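Alpha-fucosidase (Bifidobacterium bifidum, PDB 2EAB) is a 1,2-alpha-L-fucosidase that probably removes alpha-1,2-linked L-fucose from glycans, this chain being the calcium-binding catalytic part of a much longer protein. Local coordinates at residues A[17-22]-A[159-164]; A[166-171]-A[179-184]; A[339-344]-A[368-373]; A[23-28]-A[154-159]. All blocks are in the same frame, centred on the assembly; numbering follows the deposited sequence.

Contact 1 (A[17-22]-A[159-164]); sequences DDWLWY and DLNLSK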
loop_
_atom_site.group_PDB
_atom_site.type_symbol
_atom_site.label_atom_id
_atom_site.label_comp_id
_atom_site.label_asym_id
_atom_site.label_seq_id
_atom_site.Cartn_x
_atom_site.Cartn_y
_atom_site.Cartn_z
ATOM N N ASP A 17 12.975 -20.699 9.678
ATOM C CA ASP A 17 11.820 -19.838 9.422
ATOM C C ASP A 17 11.977 -18.484 10.110
ATOM O O ASP A 17 12.673 -18.367 11.123
ATOM C CB ASP A 17 10.527 -20.514 9.896
ATOM C CG ASP A 17 10.139 -21.718 9.051
ATOM O OD1 ASP A 17 10.778 -21.976 8.005
ATOM O OD2 ASP A 17 9.174 -22.408 9.442
ATOM N N ASP A 18 11.325 -17.465 9.550
ATOM C CA ASP A 18 11.322 -16.125 10.131
ATOM C C ASP A 18 10.169 -15.996 11.115
ATOM O O ASP A 18 9.015 -16.174 10.737
ATOM C CB ASP A 18 11.168 -15.066 9.035
ATOM C CG ASP A 18 12.261 -15.142 7.980
ATOM O OD1 ASP A 18 13.447 -15.331 8.330
ATOM O OD2 ASP A 18 11.926 -14.994 6.787
ATOM N N TRP A 19 10.490 -15.675 12.368
ATOM C CA TRP A 19 9.490 -15.548 13.424
ATOM C C TRP A 19 9.499 -14.183 14.087
ATOM O O TRP A 19 10.556 -13.634 14.395
ATOM C CB TRP A 19 9.784 -16.545 14.544
ATOM C CG TRP A 19 9.439 -17.970 14.310
ATOM C CD1 TRP A 19 9.137 -18.579 13.128
ATOM C CD2 TRP A 19 9.410 -18.991 15.308
ATOM N NE1 TRP A 19 8.895 -19.919 13.333
ATOM C CE2 TRP A 19 9.060 -20.197 14.665
ATOM C CE3 TRP A 19 9.634 -18.999 16.693
ATOM C CZ2 TRP A 19 8.934 -21.405 15.358
ATOM C CZ3 TRP A 19 9.508 -20.198 17.381
ATOM C CH2 TRP A 19 9.157 -21.383 16.713
ATOM N N LEU A 20 8.303 -13.655 14.334
ATOM C CA LEU A 20 8.103 -12.719 15.438
ATOM C C LEU A 20 7.668 -13.598 16.602
ATOM O O LEU A 20 6.811 -14.457 16.430
ATOM C CB LEU A 20 6.991 -11.715 15.141
ATOM C CG LEU A 20 7.224 -10.575 14.152
ATOM C CD1 LEU A 20 7.288 -11.072 12.737
ATOM C CD2 LEU A 20 6.116 -9.540 14.285
ATOM N N TRP A 21 8.265 -13.412 17.774
ATOM C CA TRP A 21 7.925 -14.269 18.909
ATOM C C TRP A 21 8.019 -13.566 20.261
ATOM O O TRP A 21 8.750 -12.591 20.420
ATOM C CB TRP A 21 8.722 -15.576 18.873
ATOM C CG TRP A 21 10.186 -15.418 19.080
ATOM C CD1 TRP A 21 11.106 -14.981 18.168
ATOM C CD2 TRP A 21 10.912 -15.716 20.277
ATOM N NE1 TRP A 21 12.362 -14.982 18.730
ATOM C CE2 TRP A 21 12.270 -15.431 20.022
ATOM C CE3 TRP A 21 10.544 -16.195 21.543
ATOM C CZ2 TRP A 21 13.267 -15.612 20.989
ATOM C CZ3 TRP A 21 11.538 -16.374 22.503
ATOM C CH2 TRP A 21 12.881 -16.081 22.220
ATOM N N TYR A 22 7.235 -14.068 21.217
ATOM C CA TYR A 22 7.015 -13.407 22.504
ATOM C C TYR A 22 6.858 -14.443 23.597
ATOM O O TYR A 22 6.274 -15.498 23.376
ATOM C CB TYR A 22 5.764 -12.506 22.449
ATOM C CG TYR A 22 5.806 -11.563 21.271
ATOM C CD1 TYR A 22 6.271 -10.262 21.411
ATOM C CD2 TYR A 22 5.440 -12.002 19.997
ATOM C CE1 TYR A 22 6.346 -9.413 20.317
ATOM C CE2 TYR A 22 5.525 -11.171 18.900
ATOM C CZ TYR A 22 5.972 -9.880 19.068
ATOM O OH TYR A 22 6.060 -9.062 17.970
ATOM N N ASP A 159 4.005 -16.989 18.715
ATOM C CA ASP A 159 4.794 -16.551 17.578
ATOM C C ASP A 159 3.955 -16.353 16.330
ATOM O O ASP A 159 2.810 -16.813 16.233
ATOM C CB ASP A 159 5.956 -17.524 17.303
ATOM C CG ASP A 159 5.491 -18.849 16.736
ATOM O OD1 ASP A 159 4.950 -18.863 15.609
ATOM O OD2 ASP A 159 5.679 -19.878 17.412
ATOM N N LEU A 160 4.549 -15.642 15.382
ATOM C CA LEU A 160 4.029 -15.535 14.036
ATOM C C LEU A 160 5.130 -16.005 13.109
ATOM O O LEU A 160 6.199 -15.400 13.041
ATOM C CB LEU A 160 3.620 -14.096 13.714
ATOM C CG LEU A 160 2.921 -13.864 12.370
ATOM C CD1 LEU A 160 1.582 -14.590 12.303
ATOM C CD2 LEU A 160 2.728 -12.376 12.121
ATOM N N ASN A 161 4.863 -17.115 12.432
ATOM C CA ASN A 161 5.803 -17.683 11.488
ATOM C C ASN A 161 5.539 -17.063 10.123
ATOM O O ASN A 161 4.605 -17.457 9.421
ATOM C CB ASN A 161 5.656 -19.206 11.442
ATOM C CG ASN A 161 6.741 -19.873 10.624
ATOM O OD1 ASN A 161 7.292 -19.285 9.692
ATOM N ND2 ASN A 161 7.050 -21.120 10.967
ATOM N N LEU A 162 6.368 -16.089 9.761
ATOM C CA LEU A 162 6.192 -15.362 8.508
ATOM C C LEU A 162 6.437 -16.262 7.306
ATOM O O LEU A 162 5.869 -16.047 6.239
ATOM C CB LEU A 162 7.122 -14.146 8.434
ATOM C CG LEU A 162 7.106 -13.112 9.559
ATOM C CD1 LEU A 162 8.036 -11.963 9.197
ATOM C CD2 LEU A 162 5.698 -12.597 9.834
ATOM N N SER A 163 7.291 -17.268 7.487
ATOM C CA SER A 163 7.665 -18.176 6.403
ATOM C C SER A 163 6.552 -19.148 6.027
ATOM O O SER A 163 6.378 -19.486 4.852
ATOM C CB SER A 163 8.924 -18.959 6.778
ATOM O OG SER A 163 9.988 -18.080 7.092
ATOM N N LYS A 164 5.808 -19.600 7.034
ATOM C CA LYS A 164 4.730 -20.564 6.834
ATOM C C LYS A 164 3.341 -19.923 6.868
ATOM O O LYS A 164 2.344 -20.584 6.591
ATOM C CB LYS A 164 4.834 -21.703 7.856
ATOM C CG LYS A 164 5.976 -22.674 7.560
ATOM C CD LYS A 164 6.046 -23.824 8.557
ATOM C CE LYS A 164 7.014 -24.911 8.084
ATOM N NZ LYS A 164 8.399 -24.404 7.836
#
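Leu20 and Leu162 meet methyl to methyl, CD1 of Leu20 lying 3.6 Å from CD2 of Leu162, on the densely filled side of the contact. Leu160 packs beside them, while Leu52 covers Leu20 and Leu160, and Tyr378 and Tyr381 of helix 365-386 cover Leu160 and Leu162. Beneath the leucines the backbones of Leu20 and Leu160 bond in both directions, Leu160 N reaching Leu20 O at 2.8 Å. Strand 19-22 is thereby added antiparallel to strand 156-161 as an outermost strand of the nine-stranded sheet in the N-terminal, family 65-like beta-sandwich domain. The opposite face is polar but largely buried; its looser, solvent side is the partly exposed end with Asp17, Trp19 and Lys164. Asp159, CG between its backbone N and carbonyl carbon (chi1 71°), puts that atom 4.0 Å above the indole plane of Trp19, toward the rim, the carboxylate stacked nearly parallel to it (17°). Asn161 ND2 comes to the indole edge near NE1, but two donors cannot bond; it turns instead to Asp17 OD2, 2.9 Å away, in a nearly straight bond (174°). On the syn lone pair of the same oxygen sits Lys164 NZ, forming a salt bridge of 2.7 Å. Asn161 OD1 accepts from Lys164 N, an Asx motif. Ser163 OG receives Asp18 N at 2.9 Å, whereas the Asp18 carboxylate turns to Tyr331 and Lys377.

Contact 2 (A[166-171]-A[179-184]); sequences KADVTF and TREYFA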
loop_
_atom_site.group_PDB
_atom_site.type_symbol
_atom_site.label_atom_id
_atom_site.label_comp_id
_atom_site.label_asym_id
_atom_site.label_seq_id
_atom_site.Cartn_x
_atom_site.Cartn_y
_atom_site.Cartn_z
ATOM N N LYS A 166 1.530 -18.616 9.502
ATOM C CA LYS A 166 0.671 -19.073 10.584
ATOM C C LYS A 166 1.125 -18.522 11.927
ATOM O O LYS A 166 2.300 -18.189 12.111
ATOM C CB LYS A 166 0.600 -20.605 10.613
ATOM C CG LYS A 166 1.898 -21.303 11.001
ATOM C CD LYS A 166 1.876 -22.769 10.588
ATOM C CE LYS A 166 2.962 -23.569 11.287
ATOM N NZ LYS A 166 2.568 -23.917 12.685
ATOM N N ALA A 167 0.172 -18.411 12.846
ATOM C CA ALA A 167 0.436 -17.976 14.211
ATOM C C ALA A 167 0.326 -19.173 15.146
ATOM O O ALA A 167 -0.537 -20.032 14.964
ATOM C CB ALA A 167 -0.543 -16.886 14.623
ATOM N N ASP A 168 1.209 -19.218 16.140
ATOM C CA ASP A 168 1.267 -20.335 17.076
ATOM C C ASP A 168 1.204 -19.843 18.518
ATOM O O ASP A 168 1.661 -18.741 18.827
ATOM C CB ASP A 168 2.554 -21.141 16.866
ATOM C CG ASP A 168 2.809 -21.485 15.403
ATOM O OD1 ASP A 168 2.067 -22.307 14.838
ATOM O OD2 ASP A 168 3.770 -20.943 14.819
ATOM N N VAL A 169 0.623 -20.669 19.388
ATOM C CA VAL A 169 0.653 -20.441 20.836
ATOM C C VAL A 169 0.919 -21.776 21.522
ATOM O O VAL A 169 0.373 -22.804 21.122
ATOM C CB VAL A 169 -0.678 -19.844 21.389
ATOM C CG1 VAL A 169 -0.559 -19.533 22.883
ATOM C CG2 VAL A 169 -1.104 -18.590 20.621
ATOM N N THR A 170 1.777 -21.753 22.537
ATOM C CA THR A 170 2.027 -22.931 23.363
ATOM C C THR A 170 2.292 -22.525 24.808
ATOM O O THR A 170 2.853 -21.466 25.069
ATOM C CB THR A 170 3.178 -23.816 22.800
ATOM O OG1 THR A 170 3.265 -25.028 23.558
ATOM C CG2 THR A 170 4.528 -23.092 22.836
ATOM N N PHE A 171 1.861 -23.372 25.740
ATOM C CA PHE A 171 2.154 -23.189 27.159
ATOM C C PHE A 171 1.851 -24.462 27.926
ATOM O O PHE A 171 1.104 -25.316 27.451
ATOM C CB PHE A 171 1.371 -22.008 27.755
ATOM C CG PHE A 171 -0.120 -22.113 27.591
ATOM C CD1 PHE A 171 -0.888 -22.840 28.500
ATOM C CD2 PHE A 171 -0.760 -21.476 26.530
ATOM C CE1 PHE A 171 -2.264 -22.939 28.354
ATOM C CE2 PHE A 171 -2.142 -21.568 26.376
ATOM C CZ PHE A 171 -2.896 -22.301 27.291
ATOM N N THR A 179 -1.543 -26.366 22.862
ATOM C CA THR A 179 -1.065 -25.658 21.675
ATOM C C THR A 179 -2.213 -25.129 20.829
ATOM O O THR A 179 -3.310 -25.701 20.807
ATOM C CB THR A 179 -0.137 -26.519 20.774
ATOM O OG1 THR A 179 -0.908 -27.463 20.026
ATOM C CG2 THR A 179 0.925 -27.245 21.596
ATOM N N ARG A 180 -1.935 -24.029 20.132
ATOM C CA ARG A 180 -2.863 -23.430 19.188
ATOM C C ARG A 180 -2.103 -23.020 17.945
ATOM O O ARG A 180 -0.970 -22.549 18.025
ATOM C CB ARG A 180 -3.560 -22.216 19.802
ATOM C CG ARG A 180 -4.223 -22.504 21.138
ATOM C CD ARG A 180 -5.259 -21.466 21.480
ATOM N NE ARG A 180 -4.674 -20.349 22.204
ATOM C CZ ARG A 180 -4.735 -20.193 23.524
ATOM N NH1 ARG A 180 -5.363 -21.077 24.287
ATOM N NH2 ARG A 180 -4.170 -19.140 24.078
ATOM N N GLU A 181 -2.743 -23.220 16.801
ATOM C CA GLU A 181 -2.192 -22.828 15.517
ATOM C C GLU A 181 -3.304 -22.194 14.700
ATOM O O GLU A 181 -4.403 -22.739 14.617
ATOM C CB GLU A 181 -1.634 -24.044 14.786
ATOM C CG GLU A 181 -1.056 -23.744 13.418
ATOM C CD GLU A 181 -0.891 -24.995 12.590
ATOM O OE1 GLU A 181 -1.914 -25.549 12.139
ATOM O OE2 GLU A 181 0.263 -25.421 12.382
ATOM N N TYR A 182 -3.006 -21.045 14.100
ATOM C CA TYR A 182 -3.984 -20.312 13.306
ATOM C C TYR A 182 -3.422 -19.942 11.945
ATOM O O TYR A 182 -2.297 -19.460 11.844
ATOM C CB TYR A 182 -4.384 -19.015 14.002
ATOM C CG TYR A 182 -4.821 -19.132 15.438
ATOM C CD1 TYR A 182 -6.142 -19.447 15.756
ATOM C CD2 TYR A 182 -3.931 -18.880 16.478
ATOM C CE1 TYR A 182 -6.557 -19.537 17.074
ATOM C CE2 TYR A 182 -4.338 -18.963 17.800
ATOM C CZ TYR A 182 -5.654 -19.286 18.084
ATOM O OH TYR A 182 -6.080 -19.359 19.387
ATOM N N PHE A 183 -4.218 -20.147 10.902
ATOM C CA PHE A 183 -3.876 -19.637 9.576
ATOM C C PHE A 183 -5.132 -19.392 8.760
ATOM O O PHE A 183 -6.211 -19.865 9.111
ATOM C CB PHE A 183 -2.870 -20.547 8.839
ATOM C CG PHE A 183 -3.361 -21.949 8.585
ATOM C CD1 PHE A 183 -4.088 -22.250 7.437
ATOM C CD2 PHE A 183 -3.056 -22.978 9.469
ATOM C CE1 PHE A 183 -4.525 -23.550 7.185
ATOM C CE2 PHE A 183 -3.492 -24.279 9.228
ATOM C CZ PHE A 183 -4.220 -24.567 8.087
ATOM N N ALA A 184 -4.993 -18.613 7.693
ATOM C CA ALA A 184 -6.094 -18.370 6.772
ATOM C C ALA A 184 -5.626 -18.731 5.379
ATOM O O ALA A 184 -4.728 -18.090 4.822
ATOM C CB ALA A 184 -6.553 -16.925 6.835
#
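Lys166 reaches across to Glu181 on the neighbouring strand and can be followed atom by atom. Its CB rests 3.9 Å from Phe183 CB and also lies near the carbonyl oxygen of Tyr182. With CG set between the backbone N and the carbonyl carbon (chi1 68°), the chain then runs beside the Glu181 carboxylate, CD passing 3.6 Å from OE2 and CE slightly nearer still. A bend at chi4 brings NZ to Glu181 OE2 at 2.8 Å, on the anti side of that carboxylate. The same nitrogen holds Asp168 OD1 at 2.7 Å, on its syn side; the ammonium joins these two acids, and Asp11 as a third. An alanine here would probably leave Asp168 OD1 and Glu181 OE2, 4.4 Å apart, without the ammonium that now offsets their like charges, although Lys320 still pairs with Glu181. On the opposite face Arg180 lies alongside Val169, its NH1 at the edge of the Phe171 ring, while its NE pairs with Glu70, which also binds the Tyr182 hydroxyl. Paired backbone bonds at Ala167-Tyr182 and Val169-Arg180 zip this antiparallel beta hairpin together. Strands 156-161 and 190-197 flank it within the sheet; Tyr316 and Lys320 of helix 316-331 bind the Glu181 carboxylate, His323 stacks on Phe183, and Val63 of strand 59-63 packs on Ala167 and Tyr182.

Contact 3 (A[339-344]-A[368-373]); sequences GQSGHS and KRELET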
loop_
_atom_site.group_PDB
_atom_site.type_symbol
_atom_site.label_atom_id
_atom_site.label_comp_id
_atom_site.label_asym_id
_atom_site.label_seq_id
_atom_site.Cartn_x
_atom_site.Cartn_y
_atom_site.Cartn_z
ATOM N N GLY A 339 23.465 -10.406 7.876
ATOM C CA GLY A 339 24.195 -10.882 9.053
ATOM C C GLY A 339 23.331 -10.978 10.294
ATOM O O GLY A 339 23.848 -11.003 11.418
ATOM N N GLN A 340 22.016 -11.051 10.093
ATOM C CA GLN A 340 21.063 -11.065 11.200
ATOM C C GLN A 340 21.101 -12.340 12.028
ATOM O O GLN A 340 21.364 -13.427 11.512
ATOM C CB GLN A 340 19.633 -10.857 10.686
ATOM C CG GLN A 340 19.121 -11.941 9.738
ATOM C CD GLN A 340 19.309 -11.586 8.272
ATOM O OE1 GLN A 340 20.144 -10.752 7.924
ATOM N NE2 GLN A 340 18.523 -12.218 7.408
ATOM N N SER A 341 20.801 -12.177 13.313
ATOM C CA SER A 341 20.376 -13.275 14.165
ATOM C C SER A 341 18.914 -13.606 13.850
ATOM O O SER A 341 18.268 -12.929 13.040
ATOM C CB SER A 341 20.540 -12.900 15.643
ATOM O OG SER A 341 20.005 -11.618 15.924
ATOM N N GLY A 342 18.405 -14.654 14.485
ATOM C CA GLY A 342 17.020 -15.077 14.315
ATOM C C GLY A 342 16.586 -15.880 15.522
ATOM O O GLY A 342 17.341 -16.003 16.490
ATOM N N HIS A 343 15.382 -16.445 15.465
ATOM C CA HIS A 343 14.808 -17.125 16.633
ATOM C C HIS A 343 15.570 -18.393 17.039
ATOM O O HIS A 343 15.435 -18.866 18.169
ATOM C CB HIS A 343 13.317 -17.425 16.423
ATOM C CG HIS A 343 13.051 -18.646 15.599
ATOM N ND1 HIS A 343 12.959 -18.612 14.224
ATOM C CD2 HIS A 343 12.849 -19.936 15.957
ATOM C CE1 HIS A 343 12.714 -19.829 13.772
ATOM N NE2 HIS A 343 12.643 -20.651 14.804
ATOM N N SER A 344 16.356 -18.940 16.114
ATOM C CA SER A 344 17.138 -20.157 16.365
ATOM C C SER A 344 18.573 -19.882 16.815
ATOM O O SER A 344 19.313 -20.816 17.137
ATOM C CB SER A 344 17.148 -21.049 15.124
ATOM O OG SER A 344 15.859 -21.568 14.880
ATOM N N LYS A 368 20.490 -5.755 15.525
ATOM C CA LYS A 368 20.029 -4.657 14.670
ATOM C C LYS A 368 19.636 -5.182 13.292
ATOM O O LYS A 368 18.582 -4.829 12.763
ATOM C CB LYS A 368 21.084 -3.556 14.532
ATOM C CG LYS A 368 21.279 -2.709 15.786
ATOM C CD LYS A 368 22.136 -1.484 15.507
ATOM C CE LYS A 368 21.367 -0.418 14.726
ATOM N NZ LYS A 368 22.246 0.697 14.296
ATOM N N ARG A 369 20.473 -6.039 12.716
ATOM C CA ARG A 369 20.159 -6.635 11.423
ATOM C C ARG A 369 18.928 -7.534 11.502
ATOM O O ARG A 369 18.150 -7.599 10.550
ATOM C CB ARG A 369 21.364 -7.388 10.851
ATOM C CG ARG A 369 22.634 -6.541 10.673
ATOM C CD ARG A 369 22.436 -5.283 9.812
ATOM N NE ARG A 369 23.592 -4.391 9.938
ATOM C CZ ARG A 369 23.607 -3.234 10.600
ATOM N NH1 ARG A 369 22.519 -2.764 11.197
ATOM N NH2 ARG A 369 24.724 -2.524 10.652
ATOM N N GLU A 370 18.737 -8.211 12.634
ATOM C CA GLU A 370 17.519 -9.002 12.831
ATOM C C GLU A 370 16.260 -8.138 12.771
ATOM O O GLU A 370 15.326 -8.466 12.039
ATOM C CB GLU A 370 17.553 -9.816 14.128
ATOM C CG GLU A 370 16.269 -10.631 14.336
ATOM C CD GLU A 370 16.288 -11.532 15.559
ATOM O OE1 GLU A 370 17.333 -11.616 16.241
ATOM O OE2 GLU A 370 15.244 -12.158 15.836
ATOM N N LEU A 371 16.233 -7.044 13.526
ATOM C CA LEU A 371 15.045 -6.187 13.526
ATOM C C LEU A 371 14.809 -5.544 12.158
ATOM O O LEU A 371 13.679 -5.509 11.668
ATOM C CB LEU A 371 15.104 -5.122 14.628
ATOM C CG LEU A 371 13.785 -4.363 14.844
ATOM C CD1 LEU A 371 12.652 -5.299 15.253
ATOM C CD2 LEU A 371 13.936 -3.245 15.857
ATOM N N GLU A 372 15.879 -5.063 11.532
ATOM C CA GLU A 372 15.771 -4.424 10.222
ATOM C C GLU A 372 15.249 -5.391 9.157
ATOM O O GLU A 372 14.341 -5.051 8.389
ATOM C CB GLU A 372 17.116 -3.808 9.823
ATOM C CG GLU A 372 17.494 -2.623 10.710
ATOM C CD GLU A 372 18.986 -2.341 10.786
ATOM O OE1 GLU A 372 19.768 -2.898 9.977
ATOM O OE2 GLU A 372 19.374 -1.544 11.669
ATOM N N THR A 373 15.798 -6.602 9.121
ATOM C CA THR A 373 15.331 -7.584 8.143
ATOM C C THR A 373 13.951 -8.150 8.478
ATOM O O THR A 373 13.184 -8.470 7.573
ATOM C CB THR A 373 16.350 -8.722 7.892
ATOM O OG1 THR A 373 16.629 -9.414 9.117
ATOM C CG2 THR A 373 17.642 -8.179 7.293
HETATM O O HOH W 1 17.791 -13.270 18.237
#
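Gln340 lies against the helix with its CB on the backbone, 3.4 Å from Glu370 N, and its amide group over Thr373. The two side chains run obliquely to each other, Gln340 CD standing 3.6 Å from Thr373 OG1 in a packing contact. Each polar end is engaged in another direction: the Gln340 amide binds the backbone of Leu338 and Ile336, whereas the Thr373 hydroxyl donates to Arg369 O at 2.8 Å. That carbonyl also takes Thr373 N, and the two donors reach it from opposite faces of its plane. Glu370 meets the loop farther along, at Ser341. With CG anti to the backbone N (chi1 179°) and the rest of the chain extended, it runs past the carbonyl of Ser341 to offer OE1 to Ser341 OG at 2.7 Å. The hydroxyl approaches on the anti side of the carboxylate, 22° out of its plane. A water lies 2.6 Å from Glu370 OE1 and, more distantly, within 3.3 Å of Gly342 O. The contact thus fastens the loop after strand 335-337 to the first turns of helix 365-386 in the family 95 catalytic domain, an (alpha/alpha)6 barrel, where helix 351-360 covers Glu370 through Leu354. Glu370 meets this loop through a neutral hydroxyl and a water, so its charge is probably eased here by hydrogen bonding.

Contact 4 (A[23-28]-A[154-159]); sequences KQPASQ and TEYRRD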
loop_
_atom_site.group_PDB
_atom_site.type_symbol
_atom_site.label_atom_id
_atom_site.label_comp_id
_atom_site.label_asym_id
_atom_site.label_seq_id
_atom_site.Cartn_x
_atom_site.Cartn_y
_atom_site.Cartn_z
ATOM N N LYS A 23 7.372 -14.112 24.776
ATOM C CA LYS A 23 7.359 -15.019 25.921
ATOM C C LYS A 23 6.149 -14.802 26.836
ATOM O O LYS A 23 6.082 -15.366 27.932
ATOM C CB LYS A 23 8.656 -14.873 26.722
ATOM C CG LYS A 23 9.911 -15.254 25.949
ATOM C CD LYS A 23 11.129 -15.284 26.858
ATOM C CE LYS A 23 12.363 -15.781 26.122
ATOM N NZ LYS A 23 13.489 -16.055 27.063
ATOM N N GLN A 24 5.189 -13.995 26.387
ATOM C CA GLN A 24 3.986 -13.724 27.175
ATOM C C GLN A 24 2.821 -13.332 26.260
ATOM O O GLN A 24 3.054 -12.878 25.132
ATOM C CB GLN A 24 4.261 -12.643 28.232
ATOM C CG GLN A 24 4.428 -11.225 27.689
ATOM C CD GLN A 24 5.701 -11.024 26.883
ATOM O OE1 GLN A 24 6.794 -11.400 27.314
ATOM N NE2 GLN A 24 5.563 -10.407 25.712
ATOM N N PRO A 25 1.569 -13.536 26.724
ATOM C CA PRO A 25 0.377 -13.121 25.969
ATOM C C PRO A 25 0.342 -11.639 25.618
ATOM O O PRO A 25 1.055 -10.836 26.216
ATOM C CB PRO A 25 -0.781 -13.423 26.934
ATOM C CG PRO A 25 -0.149 -13.679 28.260
ATOM C CD PRO A 25 1.203 -14.217 27.979
ATOM N N ALA A 26 -0.517 -11.287 24.662
ATOM C CA ALA A 26 -0.738 -9.892 24.285
ATOM C C ALA A 26 -1.025 -9.009 25.501
ATOM O O ALA A 26 -0.472 -7.920 25.619
ATOM C CB ALA A 26 -1.868 -9.785 23.266
ATOM N N SER A 27 -1.875 -9.494 26.408
ATOM C CA SER A 27 -2.258 -8.745 27.611
ATOM C C SER A 27 -1.076 -8.359 28.502
ATOM O O SER A 27 -1.172 -7.412 29.285
ATOM C CB SER A 27 -3.275 -9.536 28.435
ATOM O OG SER A 27 -2.717 -10.751 28.899
ATOM N N GLN A 28 0.030 -9.092 28.374
ATOM C CA GLN A 28 1.222 -8.864 29.193
ATOM C C GLN A 28 2.394 -8.293 28.391
ATOM O O GLN A 28 3.515 -8.194 28.898
ATOM C CB GLN A 28 1.642 -10.161 29.889
ATOM C CG GLN A 28 0.637 -10.679 30.910
ATOM C CD GLN A 28 1.117 -11.929 31.624
ATOM O OE1 GLN A 28 1.687 -12.833 31.011
ATOM N NE2 GLN A 28 0.882 -11.991 32.930
ATOM N N THR A 154 3.941 -22.181 32.536
ATOM C CA THR A 154 5.359 -22.172 32.193
ATOM C C THR A 154 5.502 -22.538 30.719
ATOM O O THR A 154 4.529 -22.950 30.078
ATOM C CB THR A 154 6.180 -23.168 33.046
ATOM O OG1 THR A 154 5.642 -24.486 32.894
ATOM C CG2 THR A 154 6.180 -22.770 34.520
ATOM N N GLU A 155 6.715 -22.382 30.191
ATOM C CA GLU A 155 7.037 -22.731 28.801
ATOM C C GLU A 155 6.118 -22.041 27.789
ATOM O O GLU A 155 5.790 -22.606 26.738
ATOM C CB GLU A 155 7.045 -24.253 28.611
ATOM C CG GLU A 155 8.131 -24.944 29.431
ATOM C CD GLU A 155 7.986 -26.453 29.505
ATOM O OE1 GLU A 155 7.368 -27.058 28.605
ATOM O OE2 GLU A 155 8.506 -27.041 30.476
ATOM N N TYR A 156 5.707 -20.819 28.122
ATOM C CA TYR A 156 4.842 -20.043 27.243
ATOM C C TYR A 156 5.610 -19.445 26.079
ATOM O O TYR A 156 6.652 -18.826 26.269
ATOM C CB TYR A 156 4.115 -18.921 27.996
ATOM C CG TYR A 156 3.169 -18.169 27.087
ATOM C CD1 TYR A 156 1.806 -18.441 27.090
ATOM C CD2 TYR A 156 3.646 -17.210 26.189
ATOM C CE1 TYR A 156 0.940 -17.767 26.233
ATOM C CE2 TYR A 156 2.793 -16.539 25.328
ATOM C CZ TYR A 156 1.447 -16.818 25.355
ATOM O OH TYR A 156 0.622 -16.131 24.491
ATOM N N ARG A 157 5.072 -19.624 24.877
ATOM C CA ARG A 157 5.522 -18.864 23.722
ATOM C C ARG A 157 4.359 -18.612 22.769
ATOM O O ARG A 157 3.522 -19.485 22.558
ATOM C CB ARG A 157 6.662 -19.583 22.993
ATOM C CG ARG A 157 7.393 -18.702 21.984
ATOM C CD ARG A 157 8.419 -19.478 21.174
ATOM N NE ARG A 157 7.799 -20.485 20.316
ATOM C CZ ARG A 157 7.971 -21.799 20.445
ATOM N NH1 ARG A 157 8.758 -22.288 21.396
ATOM N NH2 ARG A 157 7.360 -22.629 19.611
ATOM N N ARG A 158 4.307 -17.405 22.213
ATOM C CA ARG A 158 3.455 -17.134 21.061
ATOM C C ARG A 158 4.333 -16.602 19.941
ATOM O O ARG A 158 5.304 -15.883 20.184
ATOM C CB ARG A 158 2.313 -16.168 21.401
ATOM C CG ARG A 158 2.741 -14.748 21.724
ATOM C CD ARG A 158 1.572 -13.938 22.244
ATOM N NE ARG A 158 1.954 -12.563 22.544
ATOM C CZ ARG A 158 1.726 -11.518 21.751
ATOM N NH1 ARG A 158 1.107 -11.663 20.583
ATOM N NH2 ARG A 158 2.121 -10.316 22.132
ATOM N N ASP A 159 4.005 -16.989 18.715
ATOM C CA ASP A 159 4.794 -16.551 17.578
ATOM C C ASP A 159 3.955 -16.353 16.330
ATOM O O ASP A 159 2.810 -16.813 16.233
ATOM C CB ASP A 159 5.956 -17.524 17.303
ATOM C CG ASP A 159 5.491 -18.849 16.736
ATOM O OD1 ASP A 159 4.950 -18.863 15.609
ATOM O OD2 ASP A 159 5.679 -19.878 17.412
#
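Pro25 and Tyr156 supply the apolar part of this contact through a CH-pi interaction. Pro25 CD stands 3.9 Å from the centroid of the Tyr156 ring, over its face and only 18° off the ring normal. CG anti to the backbone N (chi1 -177°) starts the tyrosine toward the loop, where CE2 comes within 3.3 Å of Gln24 C and the hydroxyl passes Pro25 to bond Gly65 O. Hydrogen bonding falls to Arg158, whose chain is extended from CG to NE. Its NE donates to a lone pair of Gln24 O at 2.8 Å, with the oxygen in the guanidinium plane, while NH2 serves Thr50 O and Thr29 OG1. Ala26 N lies 3.3 Å above the plane of the Arg158 guanidinium, toward its rim, in packing alone. Tyr22 adds a cation-pi contact. A leucine in place of Arg158 would probably leave Gln24 O and Thr50 O without these donors and the loop less firmly tied. Just beyond, Gln28 N bonds Pro25 O in a short 3-10 turn, and the backbone of Ala26 pairs with Trp64. This loop, leaving edge strand 19-22 for helix 42-50 ahead of strand 52-55 of the second sheet, belongs to the beta-sandwich N-terminal domain.

Contacts 1 and 4 use successive lengths of strand 156-161 and share Asp159, and Tyr22 N carries the pairing on to Arg158 O at 2.8 Å. Contact 2 continues the same sheet, Asp168 N bonding Asp159 O at 2.9 Å, with its centre about 10 Å from that of contact 1. Contact 3 belongs to the catalytic region; it touches contact 1 where His343 stacks on Trp19, CD2 of His343 lying 3.4 Å from CE3 of Trp19, and so links the two domains. It stays about 9 Å, nearest atoms, from contact 2. Helix 365-386, on which contact 3 lies, ends at calcium ligand Ser386, whose side chain is about 12 Å from that of Leu160.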